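Local atomic coordinates of oligopeptide-binding protein AppA (Bacillus subtilis, PDB entry 1XOC), a protein that binds oligopeptides outside the cell membrane and delivers them to the App ABC transporter, supporting sporulation and genetic competence. Residues A[490-502]-A[506-519]. Numbering follows the deposited sequence.
Sequences NNHMAMPENLEGY and PKRDLYNIEKWWLA. With ZN (zinc ion), chain E.
Tyr502 has CG anti to the backbone N (chi1 172°) and Trp516 has CG anti to the carbonyl carbon (chi1 -54°); the two side chains lie side by side, pointing the same way. They flank a small two-stranded antiparallel sheet, 499-500 with 517-518, near the C-terminus of this family 5 solute-binding protein. The rings form an offset edge-to-face pair, with planes at 64°. The edge of Tyr502 points at a face of the indole, with CD2 3.4 Å from Trp516 CZ2, toward the rim. Ile513 CA lies over the opposite indole face, so the indole is sandwiched.

In the sheet, Glu500 and Trp517 are a hydrogen-bonded pair: Glu500 N gives a nearly straight bond of 2.7 Å to Trp517 O, and Trp517 N returns one to Glu500 O. Glu500 CB rests over one face of the Trp517 indole, 3.7 Å from the centroid of the five-membered ring. On the face that carries Leu499 and Leu518, Leu499 CD1 meets Leu518 CD2, and Pro496 CB, from the end of strand 483-496, reaches the same methyl. Asn498 closes the end: its backbone O accepts from Ala519 N, and its ND2 donates almost straight to Ala519 O at 2.9 Å, with that oxygen in the plane of the Asn498 side-chain amide.

Further along, strand 483-496 carries His492, whose NE2 binds a zinc ion together with Asp304. Lys507 NZ hydrogen-bonds the backbone of the bound peptide, so the 506-509 end borders the peptide site. The bent side chain of Met493 crosses that of Asp509 at about a right angle, its CE in van der Waals contact with Asp509 OD2 (3.8 Å). A water joins Tyr502 OH, 2.6 Å away, to Asp509 O, to which it donates.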
loop_
_atom_site.group_PDB
_atom_site.type_symbol
_atom_site.label_atom_id
_atom_site.label_comp_id
_atom_site.label_asym_id
_atom_site.label_seq_id
_atom_site.Cartn_x
_atom_site.Cartn_y
_atom_site.Cartn_z
ATOM N N ASN A 490 4.949 12.045 6.322
ATOM C CA ASN A 490 4.225 12.075 7.598
ATOM C C ASN A 490 2.726 12.205 7.320
ATOM O O ASN A 490 2.320 12.841 6.356
ATOM C CB ASN A 490 4.667 13.276 8.418
ATOM C CG ASN A 490 6.139 13.217 8.767
ATOM O OD1 ASN A 490 6.572 12.214 9.343
ATOM N ND2 ASN A 490 6.906 14.274 8.477
ATOM N N ASN A 491 1.928 11.596 8.175
ATOM C CA ASN A 491 0.492 11.796 8.159
ATOM C C ASN A 491 0.113 12.938 9.101
ATOM O O ASN A 491 0.683 13.073 10.204
ATOM C CB ASN A 491 -0.221 10.556 8.630
ATOM C CG ASN A 491 -0.160 9.425 7.657
ATOM O OD1 ASN A 491 -0.228 9.627 6.454
ATOM N ND2 ASN A 491 -0.044 8.209 8.173
ATOM N N HIS A 492 -0.870 13.732 8.691
ATOM C CA HIS A 492 -1.440 14.810 9.490
ATOM C C HIS A 492 -2.943 14.620 9.530
ATOM O O HIS A 492 -3.675 15.132 8.661
ATOM C CB HIS A 492 -1.089 16.167 8.875
ATOM C CG HIS A 492 0.385 16.394 8.749
ATOM N ND1 HIS A 492 1.108 15.954 7.671
ATOM C CD2 HIS A 492 1.280 16.991 9.580
ATOM C CE1 HIS A 492 2.378 16.281 7.812
ATOM N NE2 HIS A 492 2.511 16.903 8.962
ATOM N N MET A 493 -3.406 13.851 10.500
ATOM C CA MET A 493 -4.792 13.408 10.507
ATOM C C MET A 493 -5.678 14.391 11.261
ATOM O O MET A 493 -5.601 14.500 12.497
ATOM C CB MET A 493 -4.905 12.005 11.101
ATOM C CG MET A 493 -3.909 11.022 10.509
ATOM S SD MET A 493 -4.051 10.898 8.724
ATOM C CE MET A 493 -5.760 10.427 8.566
ATOM N N ALA A 494 -6.507 15.114 10.505
ATOM C CA ALA A 494 -7.512 16.011 11.069
ATOM C C ALA A 494 -8.780 15.240 11.395
ATOM O O ALA A 494 -9.218 14.432 10.607
ATOM C CB ALA A 494 -7.819 17.104 10.107
ATOM N N MET A 495 -9.348 15.509 12.580
ATOM C CA MET A 495 -10.507 14.772 13.074
ATOM C C MET A 495 -11.296 15.675 14.020
ATOM O O MET A 495 -10.784 16.681 14.485
ATOM C CB MET A 495 -10.080 13.506 13.809
ATOM C CG MET A 495 -9.252 13.793 15.030
ATOM S SD MET A 495 -8.434 12.314 15.614
ATOM C CE MET A 495 -7.155 12.193 14.404
ATOM N N PRO A 496 -12.552 15.307 14.307
ATOM C CA PRO A 496 -13.319 16.152 15.218
ATOM C C PRO A 496 -12.647 16.309 16.580
ATOM O O PRO A 496 -12.071 15.349 17.094
ATOM C CB PRO A 496 -14.652 15.398 15.339
ATOM C CG PRO A 496 -14.750 14.617 14.093
ATOM C CD PRO A 496 -13.328 14.159 13.863
ATOM N N GLU A 497 -12.706 17.502 17.166
ATOM C CA GLU A 497 -11.966 17.740 18.422
ATOM C C GLU A 497 -12.512 16.867 19.551
ATOM O O GLU A 497 -11.780 16.537 20.493
ATOM C CB GLU A 497 -11.926 19.218 18.806
ATOM C CG GLU A 497 -13.235 19.845 19.211
ATOM C CD GLU A 497 -13.081 21.337 19.488
ATOM O OE1 GLU A 497 -14.115 22.026 19.663
ATOM O OE2 GLU A 497 -11.913 21.819 19.540
ATOM N N ASN A 498 -13.775 16.454 19.429
ATOM C CA ASN A 498 -14.421 15.584 20.416
ATOM C C ASN A 498 -14.358 14.096 20.083
ATOM O O ASN A 498 -15.024 13.292 20.721
ATOM C CB ASN A 498 -15.885 16.025 20.660
ATOM C CG ASN A 498 -16.726 15.993 19.407
ATOM O OD1 ASN A 498 -16.237 16.279 18.323
ATOM N ND2 ASN A 498 -18.013 15.659 19.544
ATOM N N LEU A 499 -13.543 13.706 19.098
ATOM C CA LEU A 499 -13.386 12.293 18.772
ATOM C C LEU A 499 -12.510 11.640 19.823
ATOM O O LEU A 499 -11.372 12.087 20.020
ATOM C CB LEU A 499 -12.745 12.105 17.389
ATOM C CG LEU A 499 -12.793 10.659 16.875
ATOM C CD1 LEU A 499 -14.184 10.295 16.332
ATOM C CD2 LEU A 499 -11.735 10.434 15.829
ATOM N N GLU A 500 -13.018 10.589 20.463
ATOM C CA GLU A 500 -12.324 9.868 21.527
ATOM C C GLU A 500 -12.141 8.430 21.082
ATOM O O GLU A 500 -12.781 7.974 20.128
ATOM C CB GLU A 500 -13.143 9.919 22.817
ATOM C CG GLU A 500 -13.445 11.314 23.308
ATOM C CD GLU A 500 -12.194 12.109 23.691
ATOM O OE1 GLU A 500 -12.256 13.366 23.693
ATOM O OE2 GLU A 500 -11.154 11.479 23.980
ATOM N N GLY A 501 -11.219 7.731 21.733
ATOM C CA GLY A 501 -10.916 6.354 21.414
ATOM C C GLY A 501 -10.013 6.134 20.221
ATOM O O GLY A 501 -9.764 4.990 19.840
ATOM N N TYR A 502 -9.556 7.226 19.622
ATOM C CA TYR A 502 -8.645 7.178 18.480
ATOM C C TYR A 502 -7.194 6.863 18.928
ATOM O O TYR A 502 -6.711 7.408 19.913
ATOM C CB TYR A 502 -8.723 8.492 17.677
ATOM C CG TYR A 502 -7.657 8.598 16.594
ATOM C CD1 TYR A 502 -6.400 9.126 16.881
ATOM C CD2 TYR A 502 -7.900 8.161 15.304
ATOM C CE1 TYR A 502 -5.412 9.204 15.898
ATOM C CE2 TYR A 502 -6.945 8.251 14.318
ATOM C CZ TYR A 502 -5.687 8.778 14.624
ATOM O OH TYR A 502 -4.718 8.861 13.642
ATOM N N PRO A 506 0.251 3.762 11.953
ATOM C CA PRO A 506 1.033 4.310 10.833
ATOM C C PRO A 506 0.707 3.762 9.439
ATOM O O PRO A 506 1.157 4.356 8.426
ATOM C CB PRO A 506 2.469 3.992 11.245
ATOM C CG PRO A 506 2.340 2.742 12.017
ATOM C CD PRO A 506 1.102 2.932 12.840
ATOM N N LYS A 507 -0.081 2.690 9.394
ATOM C CA LYS A 507 -0.482 2.050 8.157
ATOM C C LYS A 507 -1.983 2.125 7.857
ATOM O O LYS A 507 -2.398 2.394 6.699
ATOM C CB LYS A 507 -0.012 0.592 8.161
ATOM C CG LYS A 507 -0.347 -0.104 6.827
ATOM C CD LYS A 507 0.155 -1.535 6.747
ATOM C CE LYS A 507 -0.378 -2.243 5.485
ATOM N NZ LYS A 507 0.275 -1.747 4.262
ATOM N N ARG A 508 -2.810 1.867 8.862
ATOM C CA ARG A 508 -4.266 1.893 8.694
ATOM C C ARG A 508 -4.874 3.177 9.254
ATOM O O ARG A 508 -5.022 3.319 10.479
ATOM C CB ARG A 508 -4.926 0.679 9.348
ATOM C CG ARG A 508 -4.708 -0.632 8.688
ATOM C CD ARG A 508 -5.879 -1.015 7.779
ATOM N NE ARG A 508 -6.017 -0.137 6.629
ATOM C CZ ARG A 508 -5.215 -0.153 5.571
ATOM N NH1 ARG A 508 -4.214 -1.020 5.507
ATOM N NH2 ARG A 508 -5.413 0.698 4.572
ATOM N N ASP A 509 -5.234 4.111 8.372
ATOM C CA ASP A 509 -5.739 5.427 8.797
ATOM C C ASP A 509 -6.991 5.327 9.639
ATOM O O ASP A 509 -7.212 6.145 10.513
ATOM C CB ASP A 509 -6.020 6.348 7.586
ATOM C CG ASP A 509 -4.771 6.923 7.004
ATOM O OD1 ASP A 509 -3.652 6.603 7.510
ATOM O OD2 ASP A 509 -4.900 7.734 6.052
ATOM N N LEU A 510 -7.788 4.317 9.347
ATOM C CA LEU A 510 -9.059 4.099 10.040
ATOM C C LEU A 510 -8.957 2.913 10.998
ATOM O O LEU A 510 -9.948 2.283 11.326
ATOM C CB LEU A 510 -10.180 3.898 9.025
ATOM C CG LEU A 510 -10.302 5.015 7.961
ATOM C CD1 LEU A 510 -11.445 4.769 6.973
ATOM C CD2 LEU A 510 -10.480 6.380 8.632
ATOM N N TYR A 511 -7.763 2.664 11.532
ATOM C CA TYR A 511 -7.579 1.563 12.453
ATOM C C TYR A 511 -8.579 1.640 13.606
ATOM O O TYR A 511 -8.643 2.640 14.291
ATOM C CB TYR A 511 -6.160 1.558 13.012
ATOM C CG TYR A 511 -5.882 0.462 14.048
ATOM C CD1 TYR A 511 -5.823 -0.874 13.675
ATOM C CD2 TYR A 511 -5.693 0.770 15.375
ATOM C CE1 TYR A 511 -5.558 -1.878 14.626
ATOM C CE2 TYR A 511 -5.458 -0.221 16.310
ATOM C CZ TYR A 511 -5.410 -1.542 15.909
ATOM O OH TYR A 511 -5.188 -2.560 16.811
ATOM N N ASN A 512 -9.299 0.550 13.839
ATOM C CA ASN A 512 -10.209 0.417 14.994
ATOM C C ASN A 512 -11.257 1.533 15.090
ATOM O O ASN A 512 -11.702 1.917 16.179
ATOM C CB ASN A 512 -9.437 0.225 16.286
ATOM C CG ASN A 512 -9.145 -1.227 16.567
ATOM O OD1 ASN A 512 -9.302 -2.105 15.694
ATOM N ND2 ASN A 512 -8.688 -1.500 17.774
ATOM N N ILE A 513 -11.683 1.997 13.923
ATOM C CA ILE A 513 -12.750 3.006 13.787
ATOM C C ILE A 513 -14.032 2.603 14.531
ATOM O O ILE A 513 -14.761 3.478 15.027
ATOM C CB ILE A 513 -12.997 3.380 12.287
ATOM C CG1 ILE A 513 -14.036 4.510 12.195
ATOM C CG2 ILE A 513 -13.343 2.161 11.427
ATOM C CD1 ILE A 513 -14.029 5.201 10.857
ATOM N N GLU A 514 -14.263 1.297 14.667
ATOM C CA GLU A 514 -15.402 0.810 15.477
ATOM C C GLU A 514 -15.323 1.171 16.953
ATOM O O GLU A 514 -16.322 1.052 17.672
ATOM C CB GLU A 514 -15.565 -0.702 15.302
ATOM C CG GLU A 514 -14.354 -1.531 15.669
ATOM C CD GLU A 514 -13.317 -1.748 14.533
ATOM O OE1 GLU A 514 -13.188 -0.959 13.550
ATOM O OE2 GLU A 514 -12.612 -2.762 14.642
ATOM N N LYS A 515 -14.146 1.603 17.420
ATOM C CA LYS A 515 -13.960 1.966 18.799
ATOM C C LYS A 515 -13.931 3.475 19.029
ATOM O O LYS A 515 -13.830 3.926 20.164
ATOM C CB LYS A 515 -12.625 1.421 19.325
ATOM C CG LYS A 515 -12.324 -0.056 19.087
ATOM C CD LYS A 515 -13.362 -0.974 19.624
ATOM C CE LYS A 515 -13.053 -2.406 19.205
ATOM N NZ LYS A 515 -14.134 -3.347 19.608
ATOM N N TRP A 516 -13.984 4.265 17.971
ATOM C CA TRP A 516 -13.961 5.709 18.099
ATOM C C TRP A 516 -15.367 6.205 18.424
ATOM O O TRP A 516 -16.357 5.608 18.010
ATOM C CB TRP A 516 -13.545 6.384 16.789
ATOM C CG TRP A 516 -12.247 5.941 16.175
ATOM C CD1 TRP A 516 -11.342 5.047 16.677
ATOM C CD2 TRP A 516 -11.734 6.354 14.899
ATOM N NE1 TRP A 516 -10.285 4.906 15.796
ATOM C CE2 TRP A 516 -10.518 5.680 14.689
ATOM C CE3 TRP A 516 -12.199 7.213 13.900
ATOM C CZ2 TRP A 516 -9.744 5.870 13.533
ATOM C CZ3 TRP A 516 -11.443 7.389 12.755
ATOM C CH2 TRP A 516 -10.238 6.721 12.573
ATOM N N TRP A 517 -15.452 7.292 19.158
ATOM C CA TRP A 517 -16.742 7.860 19.508
ATOM C C TRP A 517 -16.638 9.365 19.628
ATOM O O TRP A 517 -15.562 9.930 19.808
ATOM C CB TRP A 517 -17.294 7.231 20.786
ATOM C CG TRP A 517 -16.384 7.240 21.996
ATOM C CD1 TRP A 517 -15.325 6.396 22.243
ATOM C CD2 TRP A 517 -16.502 8.065 23.117
ATOM N NE1 TRP A 517 -14.767 6.675 23.441
ATOM C CE2 TRP A 517 -15.472 7.696 24.017
ATOM C CE3 TRP A 517 -17.364 9.096 23.459
ATOM C CZ2 TRP A 517 -15.286 8.325 25.229
ATOM C CZ3 TRP A 517 -17.196 9.721 24.668
ATOM C CH2 TRP A 517 -16.155 9.335 25.554
ATOM N N LEU A 518 -17.785 10.016 19.500
ATOM C CA LEU A 518 -17.875 11.456 19.631
ATOM C C LEU A 518 -18.453 11.821 20.989
ATOM O O LEU A 518 -19.597 11.464 21.295
ATOM C CB LEU A 518 -18.733 12.014 18.504
ATOM C CG LEU A 518 -18.098 11.824 17.127
ATOM C CD1 LEU A 518 -19.120 11.924 16.012
ATOM C CD2 LEU A 518 -16.999 12.848 16.888
ATOM N N ALA A 519 -17.654 12.502 21.804
ATOM C CA ALA A 519 -18.086 12.941 23.114
ATOM C C ALA A 519 -19.140 14.033 22.961
ATOM O O ALA A 519 -18.967 14.962 22.177
ATOM C CB ALA A 519 -16.901 13.448 23.899
HETATM ZN ZN ZN E . 4.212 17.614 9.819
HETATM O O HOH W 1 -5.268 7.873 11.300
#